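Long-range contact in BexL (Amycolatopsis orientalis, PDB 4XRW), which probably catalyses cyclisation and aromatisation of a polyketide intermediate, as a di-domain aromatase/cyclase of the BE-7585A biosynthetic pathway: residues Val44-Asp58 / Thr66-Glu78. Sequence-based numbering, arbitrary orientation.
Sequences VANWPRIFPPTVFVD and TERIRIWATANGE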
loop_
_atom_site.group_PDB
_atom_site.type_symbol
_atom_site.label_atom_id
_atom_site.label_comp_id
_atom_site.label_asym_id
_atom_site.label_seq_id
_atom_site.Cartn_x
_atom_site.Cartn_y
_atom_site.Cartn_z
ATOM N N VAL A 44 4.339 -10.359 -3.204
ATOM C CA VAL A 44 3.854 -9.004 -3.512
ATOM C C VAL A 44 2.848 -8.464 -2.523
ATOM O O VAL A 44 2.541 -7.279 -2.529
ATOM C CB VAL A 44 3.235 -8.957 -4.932
ATOM C CG1 VAL A 44 4.251 -9.477 -5.950
ATOM C CG2 VAL A 44 1.958 -9.747 -5.007
ATOM N N ALA A 45 2.312 -9.328 -1.679
ATOM C CA ALA A 45 1.449 -8.878 -0.612
ATOM C C ALA A 45 2.244 -7.893 0.279
ATOM O O ALA A 45 1.656 -7.045 0.974
ATOM C CB ALA A 45 0.931 -10.078 0.195
ATOM N N ASN A 46 3.574 -7.982 0.231
ATOM C CA ASN A 46 4.435 -7.118 1.048
ATOM C C ASN A 46 4.778 -5.767 0.427
ATOM O O ASN A 46 5.359 -4.911 1.083
ATOM C CB ASN A 46 5.749 -7.807 1.369
ATOM C CG ASN A 46 5.560 -9.034 2.217
ATOM O OD1 ASN A 46 5.111 -8.934 3.358
ATOM N ND2 ASN A 46 5.876 -10.202 1.664
ATOM N N TRP A 47 4.467 -5.576 -0.842
ATOM C CA TRP A 47 4.968 -4.376 -1.501
ATOM C C TRP A 47 4.463 -3.091 -0.850
ATOM O O TRP A 47 5.234 -2.165 -0.733
ATOM C CB TRP A 47 4.598 -4.378 -2.970
ATOM C CG TRP A 47 5.508 -5.247 -3.827
ATOM C CD1 TRP A 47 6.305 -6.261 -3.427
ATOM C CD2 TRP A 47 5.686 -5.125 -5.243
ATOM N NE1 TRP A 47 6.979 -6.805 -4.524
ATOM C CE2 TRP A 47 6.602 -6.127 -5.643
ATOM C CE3 TRP A 47 5.145 -4.275 -6.210
ATOM C CZ2 TRP A 47 6.973 -6.300 -6.972
ATOM C CZ3 TRP A 47 5.517 -4.440 -7.517
ATOM C CH2 TRP A 47 6.426 -5.450 -7.890
ATOM N N PRO A 48 3.177 -3.040 -0.447
ATOM C CA PRO A 48 2.738 -1.743 0.111
ATOM C C PRO A 48 3.547 -1.353 1.352
ATOM O O PRO A 48 3.692 -0.162 1.667
ATOM C CB PRO A 48 1.253 -1.979 0.423
ATOM C CG PRO A 48 0.833 -2.972 -0.676
ATOM C CD PRO A 48 2.031 -3.946 -0.681
ATOM N N ARG A 49 4.096 -2.349 2.052
ATOM C CA ARG A 49 4.853 -2.040 3.265
ATOM C C ARG A 49 6.255 -1.552 2.992
ATOM O O ARG A 49 6.827 -0.847 3.817
ATOM C CB ARG A 49 4.953 -3.275 4.186
ATOM C CG ARG A 49 3.691 -4.072 4.346
ATOM C CD ARG A 49 3.941 -5.308 5.217
ATOM N NE ARG A 49 2.684 -5.961 5.565
ATOM C CZ ARG A 49 2.485 -6.678 6.665
ATOM N NH1 ARG A 49 3.466 -6.845 7.547
ATOM N NH2 ARG A 49 1.292 -7.220 6.887
ATOM N N ILE A 50 6.834 -1.948 1.856
ATOM C CA ILE A 50 8.235 -1.626 1.543
ATOM C C ILE A 50 8.436 -0.649 0.392
ATOM O O ILE A 50 9.516 -0.044 0.265
ATOM C CB ILE A 50 9.037 -2.893 1.205
ATOM C CG1 ILE A 50 8.492 -3.595 -0.039
ATOM C CG2 ILE A 50 8.982 -3.826 2.359
ATOM C CD1 ILE A 50 9.437 -4.671 -0.617
ATOM N N PHE A 51 7.428 -0.536 -0.477
ATOM C CA PHE A 51 7.395 0.498 -1.526
ATOM C C PHE A 51 6.286 1.512 -1.240
ATOM O O PHE A 51 5.118 1.252 -1.519
ATOM C CB PHE A 51 7.177 -0.135 -2.909
ATOM C CG PHE A 51 8.242 -1.140 -3.284
ATOM C CD1 PHE A 51 9.563 -0.752 -3.428
ATOM C CD2 PHE A 51 7.923 -2.459 -3.480
ATOM C CE1 PHE A 51 10.535 -1.669 -3.751
ATOM C CE2 PHE A 51 8.913 -3.397 -3.831
ATOM C CZ PHE A 51 10.208 -2.991 -3.954
ATOM N N PRO A 52 6.635 2.685 -0.727
ATOM C CA PRO A 52 5.575 3.625 -0.329
ATOM C C PRO A 52 4.546 3.967 -1.417
ATOM O O PRO A 52 3.387 4.103 -1.057
ATOM C CB PRO A 52 6.367 4.864 0.106
ATOM C CG PRO A 52 7.641 4.282 0.644
ATOM C CD PRO A 52 7.967 3.149 -0.285
ATOM N N PRO A 53 4.916 4.031 -2.708
ATOM C CA PRO A 53 3.854 4.317 -3.677
ATOM C C PRO A 53 2.843 3.197 -3.908
ATOM O O PRO A 53 1.776 3.474 -4.442
ATOM C CB PRO A 53 4.620 4.599 -4.977
ATOM C CG PRO A 53 6.014 4.956 -4.524
ATOM C CD PRO A 53 6.243 4.032 -3.339
ATOM N N THR A 54 3.178 1.966 -3.565
ATOM C CA THR A 54 2.356 0.820 -3.951
ATOM C C THR A 54 1.125 0.728 -3.051
ATOM O O THR A 54 1.226 0.707 -1.828
ATOM C CB THR A 54 3.143 -0.503 -3.895
ATOM O OG1 THR A 54 4.306 -0.414 -4.745
ATOM C CG2 THR A 54 2.292 -1.621 -4.383
ATOM N N VAL A 55 -0.041 0.646 -3.676
ATOM C CA VAL A 55 -1.288 0.452 -2.918
ATOM C C VAL A 55 -1.690 -1.021 -2.844
ATOM O O VAL A 55 -2.143 -1.506 -1.788
ATOM C CB VAL A 55 -2.429 1.294 -3.519
ATOM C CG1 VAL A 55 -3.698 1.103 -2.723
ATOM C CG2 VAL A 55 -2.008 2.785 -3.537
ATOM N N PHE A 56 -1.545 -1.759 -3.935
ATOM C CA PHE A 56 -1.914 -3.180 -3.929
ATOM C C PHE A 56 -1.324 -3.849 -5.167
ATOM O O PHE A 56 -1.111 -3.190 -6.169
ATOM C CB PHE A 56 -3.433 -3.340 -3.918
ATOM C CG PHE A 56 -3.917 -4.744 -3.808
ATOM C CD1 PHE A 56 -3.638 -5.493 -2.686
ATOM C CD2 PHE A 56 -4.706 -5.306 -4.802
ATOM C CE1 PHE A 56 -4.103 -6.794 -2.574
ATOM C CE2 PHE A 56 -5.165 -6.605 -4.672
ATOM C CZ PHE A 56 -4.844 -7.329 -3.552
ATOM N N VAL A 57 -1.081 -5.157 -5.072
ATOM C CA VAL A 57 -0.592 -5.935 -6.181
ATOM C C VAL A 57 -1.407 -7.200 -6.246
ATOM O O VAL A 57 -1.612 -7.846 -5.219
ATOM C CB VAL A 57 0.914 -6.327 -6.043
ATOM C CG1 VAL A 57 1.411 -6.953 -7.363
ATOM C CG2 VAL A 57 1.767 -5.142 -5.667
ATOM N N ASP A 58 -1.912 -7.569 -7.406
ATOM C CA ASP A 58 -2.409 -8.965 -7.453
ATOM C C ASP A 58 -2.000 -9.635 -8.732
ATOM O O ASP A 58 -1.309 -9.039 -9.565
ATOM C CB ASP A 58 -3.921 -9.046 -7.212
ATOM C CG ASP A 58 -4.743 -8.566 -8.368
ATOM O OD1 ASP A 58 -4.191 -7.893 -9.250
ATOM O OD2 ASP A 58 -5.964 -8.872 -8.378
ATOM N N THR A 66 7.351 -18.319 -13.884
ATOM C CA THR A 66 6.953 -17.028 -14.446
ATOM C C THR A 66 5.552 -16.607 -13.989
ATOM O O THR A 66 4.694 -17.446 -13.726
ATOM C CB THR A 66 6.982 -17.045 -15.985
ATOM O OG1 THR A 66 6.885 -15.701 -16.484
ATOM C CG2 THR A 66 5.837 -17.888 -16.557
ATOM N N GLU A 67 5.317 -15.298 -13.926
ATOM C CA GLU A 67 4.032 -14.783 -13.481
ATOM C C GLU A 67 3.777 -13.400 -14.065
ATOM O O GLU A 67 4.709 -12.737 -14.490
ATOM C CB GLU A 67 4.003 -14.722 -11.971
ATOM C CG GLU A 67 4.941 -13.684 -11.397
ATOM C CD GLU A 67 4.920 -13.657 -9.886
ATOM O OE1 GLU A 67 4.599 -14.701 -9.270
ATOM O OE2 GLU A 67 5.223 -12.583 -9.326
ATOM N N ARG A 68 2.522 -12.984 -14.102
ATOM C CA ARG A 68 2.180 -11.609 -14.446
ATOM C C ARG A 68 1.378 -11.009 -13.309
ATOM O O ARG A 68 0.471 -11.649 -12.765
ATOM C CB ARG A 68 1.387 -11.539 -15.738
ATOM C CG ARG A 68 2.153 -12.073 -16.914
ATOM C CD ARG A 68 1.230 -12.185 -18.137
ATOM N NE ARG A 68 0.745 -10.872 -18.552
ATOM C CZ ARG A 68 -0.502 -10.600 -18.935
ATOM N NH1 ARG A 68 -1.430 -11.550 -18.988
ATOM N NH2 ARG A 68 -0.821 -9.364 -19.281
ATOM N N ILE A 69 1.725 -9.777 -12.948
ATOM C CA ILE A 69 1.099 -9.106 -11.813
ATOM C C ILE A 69 0.583 -7.752 -12.272
ATOM O O ILE A 69 1.033 -7.198 -13.287
ATOM C CB ILE A 69 2.075 -8.926 -10.594
ATOM C CG1 ILE A 69 3.349 -8.151 -11.020
ATOM C CG2 ILE A 69 2.388 -10.260 -9.994
ATOM C CD1 ILE A 69 4.256 -7.769 -9.885
ATOM N N ARG A 70 -0.424 -7.289 -11.549
ATOM C CA ARG A 70 -1.041 -5.990 -11.738
ATOM C C ARG A 70 -0.777 -5.182 -10.485
ATOM O O ARG A 70 -1.084 -5.623 -9.378
ATOM C CB ARG A 70 -2.560 -6.086 -12.006
ATOM C CG ARG A 70 -3.124 -4.736 -12.382
ATOM C CD ARG A 70 -4.595 -4.757 -12.770
ATOM N NE ARG A 70 -4.845 -5.691 -13.863
ATOM C CZ ARG A 70 -4.712 -5.401 -15.153
ATOM N NH1 ARG A 70 -4.334 -4.186 -15.545
ATOM N NH2 ARG A 70 -4.955 -6.341 -16.062
ATOM N N ILE A 71 -0.169 -4.022 -10.690
ATOM C CA ILE A 71 0.304 -3.154 -9.624
ATOM C C ILE A 71 -0.543 -1.886 -9.654
ATOM O O ILE A 71 -0.692 -1.255 -10.704
ATOM C CB ILE A 71 1.762 -2.778 -9.808
ATOM C CG1 ILE A 71 2.667 -4.016 -9.794
ATOM C CG2 ILE A 71 2.205 -1.816 -8.738
ATOM C CD1 ILE A 71 3.893 -3.848 -10.670
ATOM N N TRP A 72 -1.115 -1.535 -8.506
ATOM C CA TRP A 72 -1.750 -0.238 -8.327
ATOM C C TRP A 72 -0.842 0.630 -7.426
ATOM O O TRP A 72 -0.423 0.210 -6.330
ATOM C CB TRP A 72 -3.153 -0.368 -7.689
ATOM C CG TRP A 72 -4.214 -0.999 -8.501
ATOM C CD1 TRP A 72 -5.213 -0.376 -9.239
ATOM C CD2 TRP A 72 -4.424 -2.381 -8.653
ATOM N NE1 TRP A 72 -6.004 -1.306 -9.824
ATOM C CE2 TRP A 72 -5.535 -2.549 -9.497
ATOM C CE3 TRP A 72 -3.787 -3.504 -8.153
ATOM C CZ2 TRP A 72 -6.015 -3.792 -9.834
ATOM C CZ3 TRP A 72 -4.269 -4.751 -8.506
ATOM C CH2 TRP A 72 -5.367 -4.877 -9.344
ATOM N N ALA A 73 -0.573 1.855 -7.862
ATOM C CA ALA A 73 0.304 2.767 -7.132
ATOM C C ALA A 73 -0.114 4.223 -7.260
ATOM O O ALA A 73 -0.902 4.604 -8.149
ATOM C CB ALA A 73 1.731 2.614 -7.611
ATOM N N THR A 74 0.432 5.038 -6.373
ATOM C CA THR A 74 0.007 6.447 -6.253
ATOM C C THR A 74 0.567 7.326 -7.370
ATOM O O THR A 74 -0.053 8.337 -7.739
ATOM C CB THR A 74 0.396 6.998 -4.858
ATOM O OG1 THR A 74 1.802 6.832 -4.655
ATOM C CG2 THR A 74 -0.294 6.191 -3.796
ATOM N N ALA A 75 1.712 6.941 -7.946
ATOM C CA ALA A 75 2.277 7.634 -9.113
ATOM C C ALA A 75 2.317 9.172 -8.973
ATOM O O ALA A 75 1.832 9.921 -9.830
ATOM C CB ALA A 75 1.499 7.237 -10.367
ATOM N N ASN A 76 2.858 9.640 -7.864
ATOM C CA ASN A 76 3.079 11.068 -7.682
ATOM C C ASN A 76 1.825 11.946 -7.866
ATOM O O ASN A 76 1.914 13.021 -8.469
ATOM C CB ASN A 76 4.178 11.531 -8.646
ATOM C CG ASN A 76 5.495 10.804 -8.415
ATOM O OD1 ASN A 76 5.824 10.409 -7.288
ATOM N ND2 ASN A 76 6.256 10.623 -9.480
ATOM N N GLY A 77 0.674 11.492 -7.359
ATOM C CA GLY A 77 -0.540 12.292 -7.356
ATOM C C GLY A 77 -1.575 11.885 -8.382
ATOM O O GLY A 77 -2.702 12.415 -8.389
ATOM N N GLU A 78 -1.221 10.917 -9.221
ATOM C CA GLU A 78 -2.113 10.440 -10.276
ATOM C C GLU A 78 -2.130 8.927 -10.287
ATOM O O GLU A 78 -1.476 8.284 -11.126
ATOM C CB GLU A 78 -1.654 10.991 -11.621
ATOM C CG GLU A 78 -2.597 10.802 -12.764
ATOM C CD GLU A 78 -2.069 11.495 -14.014
ATOM O OE1 GLU A 78 -1.402 10.829 -14.832
ATOM O OE2 GLU A 78 -2.294 12.718 -14.147
HETATM O O HOH W 1 -6.001 -8.104 -11.738
#
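A classic beta bulge interrupts the antiparallel hairpin of strands 54-59 and 67-73, where V55 and F56 both face W72. W72 O accepts hydrogen bonds from V55 N (2.7 Å) and F56 N (3.3 Å), both from one face of its carbonyl plane; W72 N gives F56 O a nearly straight bond of 2.9 Å. Beyond the bulge D58 and R70 exchange two backbone bonds, and at the other end P53 O accepts T74 N. With CG beside its backbone N (chi1 -68°), the W72 indole reaches along the neighbouring strand: CZ3 touches F56 CD2 at 3.8 Å, the planes 31° apart, while D58 OD1 meets the ring edge 3.2 Å from CZ3. R70 CG lies over one indole face, and F241 of the second domain packs edge-to-face with the ring. Cutting W72 back to an alanine is likely to strip F56, R70 CG and F241 of the surface they share, and to leave D58 OD1 without the ring edge. On the other side of the hairpin, I71 CD1 abuts the W47 ring edge, 3.6 Å from CZ3, and V57 CG1 packs against I69 CB. T54 OG1 there hydrogen-bonds a MES molecule, probably from the crystallisation buffer. The hairpin edges the antiparallel sheet that wraps helix 138-166, the helix-grip fold of polyketide aromatase/cyclases.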